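Local coordinates for catalase-3 (Neurospora crassa, PDB 4AJ9), which catalyses, with a heme cofactor, the breakdown of hydrogen peroxide to dioxygen and water, and probably protects cells from the toxic effects of peroxide, at residues His65-Gly70 with Arg110-Thr115; Ala86-Gly91 with Tyr127-Asn132; Pro98-Phe103 with Ile326-Gly331; Arg117-Phe122 with Asn138-Phe143. All blocks are in the same frame, centred on the assembly; numbering follows the deposited sequence. Where two conformers were deposited one is given.

Contact 1. Residues His65-Gly70 with Arg110-Thr115; sequences HARGAG and RGSADT. With HEM (protoporphyrin IX containing Fe), chain Y.
Arg67 and Asp114 form a lopsided salt bridge: two guanidinium nitrogens close on one carboxylate oxygen. Arg67 NE reaches Asp114 OD1 at 3.0 Å with an N-H...O angle of 153°, and Arg67 NH2 reaches the same OD1 at 3.3 Å and less straight. Both come from the same face of the carboxylate, whose plane is turned 45° from that of the guanidinium, while OD1 stays close to the plane of the arginine. The other carboxylate oxygen, OD2, is taken by the backbone N of Arg256, and Arg67 NH2 has a second acidic partner in Asp253, so the buried charge is shared among several groups. With CG anti to the backbone N (chi1 180°) and a bend at chi2, the arginine runs out over the 110-115 loop. Ser112 O lies over one guanidinium face, 3.0 Å from Arg67 NE, but the angle is too poor for a hydrogen bond. A water accepts from both Arg67 NH1 and Gly111 N, each at 3.2 Å. Nearer the heme, Ala66 O packs against Arg110 CG, whose guanidinium goes on to Glu61 and Glu165 of the second subunit. The residues leading into strand 68-77 thus lie between the heme, met by the ring face of His65, a predicted active-site residue, and the loop linking strands 96-104 and 121-128, with helices 241-250 and 254-264 packed against the loop's far end.

Contact 2. Residues Ala86-Gly91 with Tyr127-Asn132; sequences AASFLG and YTDEGN
Ser88 and Asp129 make the direct polar link. Ser88 OG, anti to its backbone N (chi1 166°), donates to Asp129 OD1, but the modelled 2.3 Å is very short and its exact length is doubtful. A water adds a second, indirect link: it accepts from Ser88 N and donates to Glu130 OE1, the latter at 2.8 Å. Glu130 OE2 is engaged in a salt bridge with Arg416, so the carboxylate is held at both oxygens. Van der Waals contacts accompany these bonds. The end of the extended Glu130 chain lies against the serine methylene, with Ser88 CB 3.5 Å from Glu130 CD. Alongside, Thr128 CG2 sits 3.6 Å from Phe89 CB and also touches ring atom CD1, while the ring itself leads away to meet Phe126 and Phe133. Within 127-132 the turn has its own bonds. Thr128 OG1 accepts from Glu130 N at 2.9 Å, an ST turn, and donates to Gly131 O at 2.6 Å, in the carbonyl plane on a lone pair. One hydroxyl thereby braces the hairpin turn, and Gly131, with phi at 105°, adopts a backbone shape that suits glycine. The 3-10 turn at 88-89, in the connection from strand 68-77 to strand 96-104, therefore packs against the tight turn between strands 121-128 and 131-138, with Phe89 also touching Thr97 of strand 96-104.

Contact 3. Residues Pro98-Phe103 with Ile326-Gly331; sequences PVFVRF and ISFQPG. With HEM (protoporphyrin IX containing Fe), chain Y.
Arg102 NH1 donates to heme propionate atom O2A at 2.7 Å with an N-H...O angle of 160°, while Phe328 borders the other oxygen of the same carboxylate. The acceptor lies at the edge of the guanidinium, in its plane. Arg102 is extended from CG to NE, with CG anti to the backbone N (chi1 -177°), and its aliphatic chain passes close by the same oxygen: Arg102 CD is 3.1 Å from O2A. NH2 points elsewhere, to the carbonyl O of His65, so a single guanidinium ties the propionate to the segment carrying a predicted active-site histidine. Phe328 meets the propionate with its ring edge, CD2 standing 3.3 Å from O1A. Phe328 CE2 touches Arg102 CB at 3.7 Å, and Phe328 CZ has Phe100 O at the ring edge, 4.0 Å away. The third element is aliphatic on aromatic: Ile326 CD1, at the tip of an extended side chain, reaches Phe100 CD1 at 3.5 Å, and Phe328 CZ lies near the plane of the Phe100 ring at its edge. His72 meets that ring edge-to-face. Strand 96-104 belongs to the antiparallel barrel of the catalase fold, and the loop 326-331 runs between helix 319-324 and strand 337-338, so the contact brings distant parts of the chain together at the heme. Arg359, Arg62 and Gln356 also donate hydrogen bonds to the heme. The arginine would offset much of the carboxylate's negative charge, with at most a weak contribution from the Phe328 edge, consistent with a propionate that stays ionised.

Contact 4. Residues Arg117-Phe122 with Asn138-Phe143; sequences RDVHGF and NNIPVF. With HEM (protoporphyrin IX containing Fe), chain Y; ACT (acetate ion), chain B.
His120 and Asn139 hold each other through two hydrogen bonds, one entirely backbone and one using the side chain. Asn139 N donates to His120 O at 2.8 Å. In return His120 N gives its hydrogen to Asn139 OD1 at 3.0 Å, arriving 49° above the plane of the amide carbonyl. The asparagine can do this because its CG stands between the backbone N and the carbonyl carbon (chi1 76°), folding the amide back against His120 CB. Its other end, Asn139 ND2, donates to OXT of an acetate ion at 2.8 Å, probably picked up from the crystallisation liquor. Asn139 O in turn accepts from Asn197 ND2. Next along, Gly121 and Asn138 form an antiparallel, non-hydrogen-bonded pair with their CA atoms 4.2 Å apart, at the end of the hairpin of strands 121-128 and 131-138 away from its turn, beside the heme in the catalase barrel. Gly121, which has no side chain, comes within 3.4 Å of the heme methyl CMA with its CA. Asn138, predicted to be an active-site residue, sends its side chain toward the heme and packs on His65. Asp118 OD2 accepts from the backbone N of Val106 and of Ala107. Val119 CG2 meets Ile140 CD1 at 4.0 Å. One face of the Phe143 ring lies against the heme vinyl, with Phe143 CG 3.7 Å from heme CAB.

From the N terminus, the chain enters contact 1 at 65-70, where strand 68-77 begins, passes 86-91 of contact 2 and 98-103 of contact 3, then closes contact 1 at 110-115. It next opens contact 4 at 117-122, closes contact 2 at 127-132 and contact 4 at 138-143, and returns to contact 3 only at 326-331. Contact 2 thus crosses both contact 1 and contact 4; contact 3 crosses contacts 1 and 2 and encloses contact 4, while contacts 1 and 4 follow in series. Neighbouring strands 68-77, 96-104, 121-128 and 131-138 join them in one antiparallel sheet, with contacts 1, 3 and 4 around the heme and contact 2 away from it.

Contact 1. Residues His65-Gly70 with Arg110-Thr115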
# COMPACT_ATOMS: atom_id res chain seq x y z
N HIS C 65 2.88 11.39 17.98
CA HIS C 65 3.54 10.46 18.91
C HIS C 65 4.48 9.46 18.21
O HIS C 65 4.65 8.33 18.67
CB HIS C 65 2.51 9.66 19.73
CG HIS C 65 1.61 10.50 20.58
ND1 HIS C 65 1.74 10.58 21.96
CD2 HIS C 65 0.53 11.27 20.27
CE1 HIS C 65 0.80 11.37 22.44
NE2 HIS C 65 0.05 11.79 21.44
N ALA C 66 5.08 9.88 17.09
CA ALA C 66 5.97 8.99 16.34
C ALA C 66 7.18 8.53 17.18
O ALA C 66 7.68 7.41 17.00
CB ALA C 66 6.43 9.66 15.05
N ARG C 67 7.63 9.40 18.08
CA ARG C 67 8.76 9.11 18.97
C ARG C 67 8.31 8.52 20.30
O ARG C 67 7.63 9.17 21.09
CB ARG C 67 9.57 10.39 19.22
CG ARG C 67 10.78 10.22 20.16
CD ARG C 67 11.88 9.34 19.56
NE ARG C 67 12.98 9.15 20.53
CZ ARG C 67 14.09 8.47 20.30
NH1 ARG C 67 14.31 7.90 19.12
NH2 ARG C 67 15.00 8.35 21.26
N GLY C 68 8.68 7.27 20.56
CA GLY C 68 8.36 6.68 21.85
C GLY C 68 8.94 5.30 22.06
O GLY C 68 9.63 4.76 21.20
N ALA C 69 8.64 4.72 23.22
CA ALA C 69 9.19 3.44 23.60
C ALA C 69 8.24 2.75 24.57
O ALA C 69 7.48 3.40 25.29
CB ALA C 69 10.57 3.62 24.24
N GLY C 70 8.26 1.43 24.57
CA GLY C 70 7.31 0.70 25.38
C GLY C 70 7.82 -0.56 26.04
O GLY C 70 8.97 -0.97 25.85
N ARG C 110 10.14 10.15 14.37
CA ARG C 110 11.00 9.11 14.88
C ARG C 110 12.40 9.66 14.83
O ARG C 110 12.76 10.34 13.88
CB ARG C 110 10.91 7.86 14.00
CG ARG C 110 9.54 7.23 13.94
CD ARG C 110 9.58 5.98 13.06
NE ARG C 110 10.67 5.08 13.45
CZ ARG C 110 11.55 4.56 12.61
NH1 ARG C 110 11.48 4.84 11.31
NH2 ARG C 110 12.51 3.76 13.06
N GLY C 111 13.20 9.40 15.85
CA GLY C 111 14.56 9.88 15.85
C GLY C 111 14.74 11.21 16.55
O GLY C 111 15.87 11.56 16.90
N SER C 112 13.66 11.97 16.75
CA SER C 112 13.79 13.21 17.51
C SER C 112 14.10 12.88 18.97
O SER C 112 14.07 11.73 19.36
CB SER C 112 12.54 14.10 17.39
OG SER C 112 11.38 13.44 17.84
N ALA C 113 14.41 13.90 19.77
CA ALA C 113 14.92 13.69 21.11
C ALA C 113 13.84 13.42 22.16
O ALA C 113 12.77 14.05 22.16
CB ALA C 113 15.80 14.88 21.54
N ASP C 114 14.13 12.49 23.06
CA ASP C 114 13.24 12.18 24.17
C ASP C 114 12.97 13.41 25.04
O ASP C 114 11.88 13.58 25.57
CB ASP C 114 13.83 11.07 25.05
CG ASP C 114 13.69 9.68 24.43
OD1 ASP C 114 12.89 9.50 23.48
OD2 ASP C 114 14.39 8.75 24.92
N THR C 115 13.98 14.27 25.20
CA THR C 115 13.86 15.42 26.09
C THR C 115 13.52 16.75 25.41
O THR C 115 13.80 17.83 25.95
CB THR C 115 15.12 15.59 27.02
OG1 THR C 115 16.29 15.84 26.22
CG2 THR C 115 15.34 14.34 27.84
CHA HEM Y . -1.63 8.72 18.65
CHB HEM Y . -3.10 10.38 22.98
CHC HEM Y . -6.20 13.35 20.74
CHD HEM Y . -5.37 11.06 16.55
C1A HEM Y . -1.71 8.93 20.02
C2A HEM Y . -0.89 8.31 21.05
C3A HEM Y . -1.29 8.78 22.24
C4A HEM Y . -2.39 9.70 22.01
CMA HEM Y . -0.72 8.43 23.64
CAA HEM Y . 0.27 7.32 20.79
CBA HEM Y . -0.15 5.87 21.00
CGA HEM Y . 1.06 4.99 20.83
O1A HEM Y . 1.14 4.26 19.81
O2A HEM Y . 1.95 5.02 21.71
C1B HEM Y . -4.11 11.29 22.76
C2B HEM Y . -4.93 11.93 23.78
C3B HEM Y . -5.78 12.77 23.16
C4B HEM Y . -5.54 12.66 21.74
CMB HEM Y . -4.76 11.65 25.29
CAB HEM Y . -6.88 13.66 23.78
CBB HEM Y . -7.45 13.34 24.94
C1C HEM Y . -6.30 12.92 19.44
C2C HEM Y . -7.32 13.33 18.48
C3C HEM Y . -7.05 12.70 17.33
C4C HEM Y . -5.91 11.85 17.53
CMC HEM Y . -8.45 14.34 18.74
CAC HEM Y . -7.84 12.74 16.01
CBC HEM Y . -9.17 12.89 16.05
C1D HEM Y . -4.29 10.24 16.71
C2D HEM Y . -3.74 9.42 15.66
C3D HEM Y . -2.57 8.69 16.31
C4D HEM Y . -2.54 9.13 17.69
CMD HEM Y . -4.24 9.33 14.21
CAD HEM Y . -1.64 7.68 15.65
CBD HEM Y . -2.17 6.29 15.99
CGD HEM Y . -1.37 5.25 15.26
O1D HEM Y . -1.38 4.08 15.71
O2D HEM Y . -0.70 5.60 14.26
NA HEM Y . -2.61 9.77 20.65
NB HEM Y . -4.52 11.76 21.53
NC HEM Y . -5.46 12.02 18.82
ND HEM Y . -3.57 10.04 17.89
FE HEM Y . -4.10 10.82 19.77
O HOH W 1 12.33 6.60 17.02

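Contact 2. Residues Ala86-Gly91 with Tyr127-Asn132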
# COMPACT_ATOMS: atom_id res chain seq x y z
N ALA C 86 -18.83 -3.72 34.87
CA ALA C 86 -18.85 -5.11 34.42
C ALA C 86 -17.53 -5.52 33.77
O ALA C 86 -17.38 -6.67 33.35
CB ALA C 86 -19.99 -5.33 33.42
N ALA C 87 -16.60 -4.58 33.65
CA ALA C 87 -15.31 -4.86 33.02
C ALA C 87 -14.62 -6.05 33.67
O ALA C 87 -14.37 -6.06 34.87
CB ALA C 87 -14.40 -3.63 33.06
N SER C 88 -14.31 -7.06 32.87
CA SER C 88 -13.80 -8.33 33.38
C SER C 88 -12.44 -8.19 34.06
O SER C 88 -12.17 -8.86 35.05
CB SER C 88 -13.72 -9.36 32.25
OG SER C 88 -12.95 -10.48 32.64
N PHE C 89 -11.59 -7.32 33.54
CA PHE C 89 -10.25 -7.19 34.11
C PHE C 89 -10.28 -6.52 35.49
O PHE C 89 -9.29 -6.55 36.22
CB PHE C 89 -9.30 -6.47 33.15
CG PHE C 89 -9.46 -4.97 33.10
CD1 PHE C 89 -10.53 -4.40 32.42
CD2 PHE C 89 -8.54 -4.14 33.72
CE1 PHE C 89 -10.67 -3.03 32.36
CE2 PHE C 89 -8.67 -2.77 33.66
CZ PHE C 89 -9.74 -2.21 32.99
N LEU C 90 -11.42 -5.94 35.86
CA LEU C 90 -11.57 -5.34 37.18
C LEU C 90 -12.51 -6.15 38.08
O LEU C 90 -12.96 -5.67 39.12
CB LEU C 90 -12.06 -3.90 37.05
CG LEU C 90 -11.06 -2.96 36.36
CD1 LEU C 90 -11.72 -1.65 35.97
CD2 LEU C 90 -9.85 -2.72 37.26
N GLY C 91 -12.79 -7.39 37.68
CA GLY C 91 -13.86 -8.16 38.29
C GLY C 91 -13.52 -9.03 39.50
O GLY C 91 -14.40 -9.64 40.08
N TYR C 127 -4.78 -6.65 27.89
CA TYR C 127 -5.19 -7.78 27.09
C TYR C 127 -6.15 -8.64 27.94
O TYR C 127 -5.74 -9.66 28.51
CB TYR C 127 -3.96 -8.60 26.67
CG TYR C 127 -2.97 -7.89 25.77
CD1 TYR C 127 -1.95 -7.08 26.29
CD2 TYR C 127 -3.02 -8.06 24.39
CE1 TYR C 127 -1.03 -6.44 25.45
CE2 TYR C 127 -2.10 -7.44 23.55
CZ TYR C 127 -1.12 -6.63 24.08
OH TYR C 127 -0.22 -6.02 23.24
N THR C 128 -7.41 -8.20 28.06
CA THR C 128 -8.36 -8.83 28.98
C THR C 128 -8.97 -10.08 28.38
O THR C 128 -8.86 -10.32 27.17
CB THR C 128 -9.51 -7.89 29.38
OG1 THR C 128 -10.56 -7.94 28.39
CG2 THR C 128 -9.02 -6.46 29.54
N ASP C 129 -9.62 -10.88 29.22
CA ASP C 129 -10.25 -12.09 28.71
C ASP C 129 -11.57 -11.78 28.01
O ASP C 129 -12.26 -12.68 27.55
CB ASP C 129 -10.43 -13.13 29.82
CG ASP C 129 -11.05 -12.55 31.07
OD1 ASP C 129 -11.82 -11.57 30.94
OD2 ASP C 129 -10.78 -13.07 32.18
N GLU C 130 -11.90 -10.49 27.90
CA GLU C 130 -13.06 -10.04 27.11
C GLU C 130 -12.65 -9.01 26.06
O GLU C 130 -13.40 -8.08 25.74
CB GLU C 130 -14.20 -9.54 28.02
CG GLU C 130 -14.75 -10.66 28.90
CD GLU C 130 -15.97 -10.28 29.74
OE1 GLU C 130 -16.35 -9.09 29.80
OE2 GLU C 130 -16.55 -11.20 30.35
N GLY C 131 -11.44 -9.18 25.53
CA GLY C 131 -10.96 -8.38 24.42
C GLY C 131 -9.95 -7.35 24.87
O GLY C 131 -9.74 -7.14 26.06
N ASN C 132 -9.30 -6.69 23.91
CA ASN C 132 -8.33 -5.67 24.24
C ASN C 132 -9.02 -4.38 24.65
O ASN C 132 -9.91 -3.91 23.96
CB ASN C 132 -7.41 -5.39 23.04
CG ASN C 132 -6.50 -6.55 22.74
OD1 ASN C 132 -6.30 -7.43 23.59
ND2 ASN C 132 -5.93 -6.58 21.53
O HOH W 2 -15.05 -6.63 30.07

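Contact 3. Residues Pro98-Phe103 with Ile326-Gly331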
# COMPACT_ATOMS: atom_id res chain seq x y z
N PRO C 98 -2.26 -9.20 31.38
CA PRO C 98 -1.08 -8.67 30.70
C PRO C 98 -1.33 -7.28 30.13
O PRO C 98 -2.45 -6.98 29.70
CB PRO C 98 -0.87 -9.64 29.53
CG PRO C 98 -1.67 -10.88 29.90
CD PRO C 98 -2.81 -10.39 30.73
N VAL C 99 -0.30 -6.44 30.13
CA VAL C 99 -0.41 -5.11 29.53
C VAL C 99 0.79 -4.84 28.64
O VAL C 99 1.84 -5.48 28.75
CB VAL C 99 -0.51 -3.99 30.59
CG1 VAL C 99 -1.66 -4.27 31.57
CG2 VAL C 99 0.81 -3.82 31.35
N PHE C 100 0.62 -3.89 27.72
CA PHE C 100 1.76 -3.28 27.06
C PHE C 100 1.55 -1.79 27.13
O PHE C 100 0.44 -1.30 26.95
CB PHE C 100 1.88 -3.74 25.60
CG PHE C 100 3.13 -3.24 24.92
CD1 PHE C 100 3.17 -1.98 24.36
CD2 PHE C 100 4.26 -4.04 24.84
CE1 PHE C 100 4.33 -1.51 23.73
CE2 PHE C 100 5.42 -3.58 24.21
CZ PHE C 100 5.45 -2.31 23.67
N VAL C 101 2.62 -1.05 27.41
CA VAL C 101 2.51 0.39 27.50
C VAL C 101 3.51 1.06 26.58
O VAL C 101 4.69 0.68 26.54
CB VAL C 101 2.77 0.88 28.95
CG1 VAL C 101 2.92 2.39 28.98
CG2 VAL C 101 1.65 0.43 29.86
N ARG C 102 3.06 2.05 25.81
CA ARG C 102 3.98 2.86 25.03
C ARG C 102 3.91 4.31 25.50
O ARG C 102 2.82 4.89 25.62
CB ARG C 102 3.69 2.77 23.53
CG ARG C 102 4.67 3.54 22.66
CD ARG C 102 4.43 3.18 21.19
NE ARG C 102 5.34 3.87 20.29
CZ ARG C 102 5.20 5.14 19.91
NH1 ARG C 102 4.18 5.86 20.37
NH2 ARG C 102 6.09 5.69 19.09
N PHE C 103 5.08 4.88 25.78
CA PHE C 103 5.19 6.28 26.20
C PHE C 103 5.78 7.01 25.01
O PHE C 103 6.46 6.40 24.20
CB PHE C 103 6.15 6.42 27.38
CG PHE C 103 5.79 5.58 28.56
CD1 PHE C 103 4.81 6.01 29.46
CD2 PHE C 103 6.45 4.38 28.82
CE1 PHE C 103 4.48 5.26 30.58
CE2 PHE C 103 6.13 3.61 29.94
CZ PHE C 103 5.14 4.06 30.83
N ILE C 326 2.70 -1.91 17.34
CA ILE C 326 1.49 -1.90 18.15
C ILE C 326 0.57 -0.72 17.77
O ILE C 326 1.04 0.40 17.55
CB ILE C 326 1.77 -1.91 19.67
CG1 ILE C 326 0.49 -2.33 20.43
CG2 ILE C 326 2.35 -0.56 20.13
CD1 ILE C 326 0.69 -2.57 21.96
N SER C 327 -0.73 -1.00 17.67
CA SER C 327 -1.71 -0.05 17.16
C SER C 327 -2.77 0.22 18.22
O SER C 327 -3.71 -0.58 18.36
CB SER C 327 -2.40 -0.65 15.93
OG SER C 327 -1.49 -0.88 14.87
N PHE C 328 -2.63 1.31 18.96
CA PHE C 328 -3.59 1.64 20.01
C PHE C 328 -4.84 2.28 19.41
O PHE C 328 -4.77 2.89 18.34
CB PHE C 328 -2.99 2.60 21.04
CG PHE C 328 -1.94 1.98 21.92
CD1 PHE C 328 -2.30 1.30 23.09
CD2 PHE C 328 -0.59 2.11 21.62
CE1 PHE C 328 -1.33 0.74 23.90
CE2 PHE C 328 0.38 1.54 22.44
CZ PHE C 328 -0.00 0.86 23.58
N GLN C 329 -5.97 2.14 20.10
CA GLN C 329 -7.23 2.77 19.70
C GLN C 329 -8.11 3.03 20.92
O GLN C 329 -8.37 2.11 21.70
CB GLN C 329 -8.03 1.87 18.77
CG GLN C 329 -7.43 1.56 17.40
CD GLN C 329 -8.44 0.80 16.55
OE1 GLN C 329 -9.60 1.18 16.48
NE2 GLN C 329 -8.01 -0.30 15.94
N PRO C 330 -8.61 4.27 21.07
CA PRO C 330 -9.59 4.50 22.13
C PRO C 330 -10.89 3.76 21.81
O PRO C 330 -11.73 3.60 22.70
CB PRO C 330 -9.80 6.02 22.11
CG PRO C 330 -8.69 6.56 21.31
CD PRO C 330 -8.26 5.50 20.36
N GLY C 331 -11.04 3.27 20.58
CA GLY C 331 -12.21 2.48 20.25
C GLY C 331 -12.08 1.04 20.74
O GLY C 331 -13.01 0.23 20.65
CHA HEM Y . -1.63 8.72 18.65
CHB HEM Y . -3.10 10.38 22.98
CHC HEM Y . -6.20 13.35 20.74
CHD HEM Y . -5.37 11.06 16.55
C1A HEM Y . -1.71 8.93 20.02
C2A HEM Y . -0.89 8.31 21.05
C3A HEM Y . -1.29 8.78 22.24
C4A HEM Y . -2.39 9.70 22.01
CMA HEM Y . -0.72 8.43 23.64
CAA HEM Y . 0.27 7.32 20.79
CBA HEM Y . -0.15 5.87 21.00
CGA HEM Y . 1.06 4.99 20.83
O1A HEM Y . 1.14 4.26 19.81
O2A HEM Y . 1.95 5.02 21.71
C1B HEM Y . -4.11 11.29 22.76
C2B HEM Y . -4.93 11.93 23.78
C3B HEM Y . -5.78 12.77 23.16
C4B HEM Y . -5.54 12.66 21.74
CMB HEM Y . -4.76 11.65 25.29
CAB HEM Y . -6.88 13.66 23.78
CBB HEM Y . -7.45 13.34 24.94
C1C HEM Y . -6.30 12.92 19.44
C2C HEM Y . -7.32 13.33 18.48
C3C HEM Y . -7.05 12.70 17.33
C4C HEM Y . -5.91 11.85 17.53
CMC HEM Y . -8.45 14.34 18.74
CAC HEM Y . -7.84 12.74 16.01
CBC HEM Y . -9.17 12.89 16.05
C1D HEM Y . -4.29 10.24 16.71
C2D HEM Y . -3.74 9.42 15.66
C3D HEM Y . -2.57 8.69 16.31
C4D HEM Y . -2.54 9.13 17.69
CMD HEM Y . -4.24 9.33 14.21
CAD HEM Y . -1.64 7.68 15.65
CBD HEM Y . -2.17 6.29 15.99
CGD HEM Y . -1.37 5.25 15.26
O1D HEM Y . -1.38 4.08 15.71
O2D HEM Y . -0.70 5.60 14.26
NA HEM Y . -2.61 9.77 20.65
NB HEM Y . -4.52 11.76 21.53
NC HEM Y . -5.46 12.02 18.82
ND HEM Y . -3.57 10.04 17.89
FE HEM Y . -4.10 10.82 19.77

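Contact 4. Residues Arg117-Phe122 with Asn138-Phe143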
# COMPACT_ATOMS: atom_id res chain seq x y z
N ARG C 117 10.75 19.52 24.76
CA ARG C 117 9.56 19.91 25.55
C ARG C 117 8.28 19.57 24.77
O ARG C 117 8.12 19.98 23.62
CB ARG C 117 9.57 21.41 25.88
CG ARG C 117 8.28 21.86 26.57
CD ARG C 117 8.25 23.35 26.89
NE ARG C 117 9.36 23.80 27.74
CZ ARG C 117 9.44 23.58 29.05
NH1 ARG C 117 8.49 22.89 29.67
NH2 ARG C 117 10.48 24.04 29.74
N ASP C 118 7.36 18.84 25.40
CA ASP C 118 6.17 18.38 24.68
C ASP C 118 5.22 17.68 25.63
O ASP C 118 5.61 17.25 26.71
CB ASP C 118 6.58 17.41 23.57
CG ASP C 118 5.60 17.39 22.41
OD1 ASP C 118 4.56 18.08 22.48
OD2 ASP C 118 5.87 16.66 21.42
N VAL C 119 3.96 17.58 25.22
CA VAL C 119 3.04 16.67 25.89
C VAL C 119 3.62 15.26 25.68
O VAL C 119 4.37 15.06 24.73
CB VAL C 119 1.64 16.77 25.27
CG1 VAL C 119 0.70 15.73 25.84
CG2 VAL C 119 1.09 18.17 25.47
N HIS C 120 3.32 14.32 26.57
CA HIS C 120 3.80 12.95 26.44
C HIS C 120 2.66 11.96 26.43
O HIS C 120 1.74 12.07 27.24
CB HIS C 120 4.75 12.60 27.58
CG HIS C 120 6.01 13.40 27.57
ND1 HIS C 120 6.03 14.75 27.83
CD2 HIS C 120 7.29 13.05 27.26
CE1 HIS C 120 7.26 15.20 27.71
NE2 HIS C 120 8.05 14.19 27.37
N GLY C 121 2.75 10.98 25.53
CA GLY C 121 1.79 9.89 25.49
C GLY C 121 2.04 8.86 26.58
O GLY C 121 3.18 8.65 27.02
N PHE C 122 0.97 8.20 27.02
CA PHE C 122 1.03 7.19 28.07
C PHE C 122 -0.10 6.24 27.72
O PHE C 122 -1.22 6.39 28.20
CB PHE C 122 0.76 7.84 29.43
CG PHE C 122 1.01 6.94 30.63
CD1 PHE C 122 0.69 5.59 30.61
CD2 PHE C 122 1.53 7.47 31.81
CE1 PHE C 122 0.92 4.79 31.73
CE2 PHE C 122 1.75 6.69 32.93
CZ PHE C 122 1.45 5.34 32.89
N ASN C 138 -2.36 10.69 28.04
CA ASN C 138 -1.16 11.51 28.05
C ASN C 138 -0.70 11.75 29.48
O ASN C 138 -1.36 11.32 30.41
CB ASN C 138 -1.42 12.86 27.36
CG ASN C 138 -1.41 12.74 25.85
OD1 ASN C 138 -0.79 11.84 25.30
ND2 ASN C 138 -2.12 13.65 25.17
N ASN C 139 0.43 12.44 29.65
CA ASN C 139 0.93 12.70 31.00
C ASN C 139 0.42 14.03 31.55
O ASN C 139 0.89 14.50 32.59
CB ASN C 139 2.47 12.69 31.03
CG ASN C 139 3.08 13.95 30.45
OD1 ASN C 139 2.58 14.50 29.46
ND2 ASN C 139 4.15 14.43 31.08
N ILE C 140 -0.54 14.61 30.83
CA ILE C 140 -1.20 15.87 31.19
C ILE C 140 -2.71 15.63 31.06
O ILE C 140 -3.14 14.96 30.14
CB ILE C 140 -0.77 16.99 30.23
CG1 ILE C 140 0.69 17.38 30.53
CG2 ILE C 140 -1.71 18.19 30.30
CD1 ILE C 140 1.32 18.25 29.44
N PRO C 141 -3.50 16.16 32.01
CA PRO C 141 -4.90 15.71 32.15
C PRO C 141 -5.89 16.44 31.25
O PRO C 141 -7.06 16.09 31.26
CB PRO C 141 -5.21 16.03 33.62
CG PRO C 141 -4.33 17.18 33.94
CD PRO C 141 -3.04 16.91 33.19
N VAL C 142 -5.43 17.44 30.51
CA VAL C 142 -6.32 18.19 29.64
C VAL C 142 -5.71 18.29 28.25
O VAL C 142 -4.50 18.27 28.08
CB VAL C 142 -6.58 19.62 30.18
CG1 VAL C 142 -7.36 19.56 31.50
CG2 VAL C 142 -5.25 20.38 30.35
N PHE C 143 -6.56 18.41 27.24
CA PHE C 143 -6.06 18.54 25.88
C PHE C 143 -6.31 19.93 25.29
O PHE C 143 -7.10 20.69 25.83
CB PHE C 143 -6.62 17.45 24.98
CG PHE C 143 -5.75 17.17 23.79
CD1 PHE C 143 -4.54 16.51 23.94
CD2 PHE C 143 -6.12 17.61 22.54
CE1 PHE C 143 -3.73 16.26 22.85
CE2 PHE C 143 -5.31 17.38 21.44
CZ PHE C 143 -4.11 16.71 21.60
CHA HEM Y . -1.63 8.72 18.65
CHB HEM Y . -3.10 10.38 22.98
CHC HEM Y . -6.20 13.35 20.74
CHD HEM Y . -5.37 11.06 16.55
C1A HEM Y . -1.71 8.93 20.02
C2A HEM Y . -0.89 8.31 21.05
C3A HEM Y . -1.29 8.78 22.24
C4A HEM Y . -2.39 9.70 22.01
CMA HEM Y . -0.72 8.43 23.64
CAA HEM Y . 0.27 7.32 20.79
CBA HEM Y . -0.15 5.87 21.00
CGA HEM Y . 1.06 4.99 20.83
O1A HEM Y . 1.14 4.26 19.81
O2A HEM Y . 1.95 5.02 21.71
C1B HEM Y . -4.11 11.29 22.76
C2B HEM Y . -4.93 11.93 23.78
C3B HEM Y . -5.78 12.77 23.16
C4B HEM Y . -5.54 12.66 21.74
CMB HEM Y . -4.76 11.65 25.29
CAB HEM Y . -6.88 13.66 23.78
CBB HEM Y . -7.45 13.34 24.94
C1C HEM Y . -6.30 12.92 19.44
C2C HEM Y . -7.32 13.33 18.48
C3C HEM Y . -7.05 12.70 17.33
C4C HEM Y . -5.91 11.85 17.53
CMC HEM Y . -8.45 14.34 18.74
CAC HEM Y . -7.84 12.74 16.01
CBC HEM Y . -9.17 12.89 16.05
C1D HEM Y . -4.29 10.24 16.71
C2D HEM Y . -3.74 9.42 15.66
C3D HEM Y . -2.57 8.69 16.31
C4D HEM Y . -2.54 9.13 17.69
CMD HEM Y . -4.24 9.33 14.21
CAD HEM Y . -1.64 7.68 15.65
CBD HEM Y . -2.17 6.29 15.99
CGD HEM Y . -1.37 5.25 15.26
O1D HEM Y . -1.38 4.08 15.71
O2D HEM Y . -0.70 5.60 14.26
NA HEM Y . -2.61 9.77 20.65
NB HEM Y . -4.52 11.76 21.53
NC HEM Y . -5.46 12.02 18.82
ND HEM Y . -3.57 10.04 17.89
FE HEM Y . -4.10 10.82 19.77
C ACT B . 5.54 14.53 34.90
O ACT B . 4.61 14.64 35.73
OXT ACT B . 5.18 14.32 33.72
CH3 ACT B . 6.98 14.66 35.34